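Local atomic coordinates of zinc chaperone AztD (Citrobacter koseri, PDB entry 6CMK), a protein that acts as a periplasmic zinc chaperone, binding zinc ions and handing one of them directly to the solute-binding protein AztC of a zinc transport system. Residues 304-307 with 308-311. Numbering follows the deposited sequence.
Sequences VVDP and VRAK
The carboxylate of D306 reaches across the turn it opens and meets the backbone of V308 and R309 with one oxygen, the R309 guanidinium with the other. With CG anti to the backbone N (chi1 -169°), beside the carbonyl carbon, the carboxylate is set facing the amides of V308 and R309. OD1 accepts two amide hydrogens: V308 N, 2.9 Å away, comes in nearly along the C-O axis but with a bent N-H, whereas R309 N gives a straight bond of 2.9 Å from well above the carboxylate plane. OD2 takes the salt bridge, with R309 NE 2.7 Å away on its syn side but tilted about 32° out of the carboxylate plane; R309 NH2 adds a weak bond to the same oxygen. That oxygen lies in the guanidinium plane, yet the two flat groups are turned 73° against each other. The arginine chain bends at chi2 and chi3, which brings NE to OD2, and V308 CB lies against one guanidinium face, 3.6 Å from its plane and offset toward the rim. Outside the turn, Y314 OH also bonds D306 OD2, while R309 NH2 hydrogen-bonds D359 O and NH1 hydrogen-bonds N360 OD1. P307 O accepts a hydrogen bond from S343 OG of a second copy of the protein. An aspartate side chain accepting the amide of the residue two further on makes an Asx turn, here in the hairpin loop joining strands 300-305 and 312-317 of one beta-propeller blade.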
# COMPACT_ATOMS: atom_id res chain seq x y z
N VAL B 304 -0.16 5.75 -20.31
CA VAL B 304 0.09 5.13 -19.01
C VAL B 304 -0.17 6.17 -17.93
O VAL B 304 -0.11 7.38 -18.18
CB VAL B 304 1.54 4.59 -18.83
CG1 VAL B 304 1.94 3.59 -19.91
CG2 VAL B 304 2.56 5.74 -18.76
N VAL B 305 -0.43 5.70 -16.70
CA VAL B 305 -0.57 6.61 -15.58
C VAL B 305 0.78 6.77 -14.90
O VAL B 305 1.70 5.95 -15.04
CB VAL B 305 -1.65 6.14 -14.56
CG1 VAL B 305 -2.98 5.88 -15.27
CG2 VAL B 305 -1.19 4.92 -13.77
N ASP B 306 0.93 7.86 -14.16
CA ASP B 306 2.10 8.04 -13.32
C ASP B 306 1.77 7.47 -11.95
O ASP B 306 0.87 8.01 -11.27
CB ASP B 306 2.48 9.51 -13.22
CG ASP B 306 3.85 9.73 -12.58
OD1 ASP B 306 4.17 9.05 -11.56
OD2 ASP B 306 4.61 10.58 -13.08
N PRO B 307 2.40 6.38 -11.52
CA PRO B 307 2.06 5.77 -10.23
C PRO B 307 2.57 6.55 -9.04
O PRO B 307 2.04 6.39 -7.94
CB PRO B 307 2.72 4.39 -10.31
CG PRO B 307 3.87 4.58 -11.24
CD PRO B 307 3.45 5.62 -12.23
N VAL B 308 3.59 7.38 -9.24
CA VAL B 308 4.21 8.14 -8.16
C VAL B 308 3.55 9.50 -7.99
O VAL B 308 3.25 9.93 -6.87
CB VAL B 308 5.73 8.27 -8.44
CG1 VAL B 308 6.40 9.14 -7.38
CG2 VAL B 308 6.39 6.91 -8.50
N ARG B 309 3.34 10.23 -9.09
CA ARG B 309 2.65 11.52 -9.08
C ARG B 309 1.22 11.27 -9.55
O ARG B 309 0.91 11.31 -10.74
CB ARG B 309 3.39 12.54 -9.93
CG ARG B 309 4.78 12.87 -9.42
CD ARG B 309 5.76 13.15 -10.56
NE ARG B 309 6.10 11.88 -11.20
CZ ARG B 309 7.09 11.08 -10.81
NH1 ARG B 309 7.88 11.43 -9.79
NH2 ARG B 309 7.30 9.94 -11.44
N ALA B 310 0.32 11.03 -8.60
CA ALA B 310 -1.02 10.57 -8.92
C ALA B 310 -1.83 11.55 -9.74
O ALA B 310 -2.82 11.14 -10.36
CB ALA B 310 -1.79 10.27 -7.63
N LYS B 311 -1.49 12.84 -9.75
CA LYS B 311 -2.29 13.78 -10.52
C LYS B 311 -2.02 13.71 -12.02
O LYS B 311 -2.70 14.41 -12.78
CB LYS B 311 -2.06 15.20 -10.03
CG LYS B 311 -0.65 15.73 -10.22
CD LYS B 311 -0.59 17.24 -10.09
CE LYS B 311 -1.14 17.75 -8.78
NZ LYS B 311 -2.00 18.95 -8.98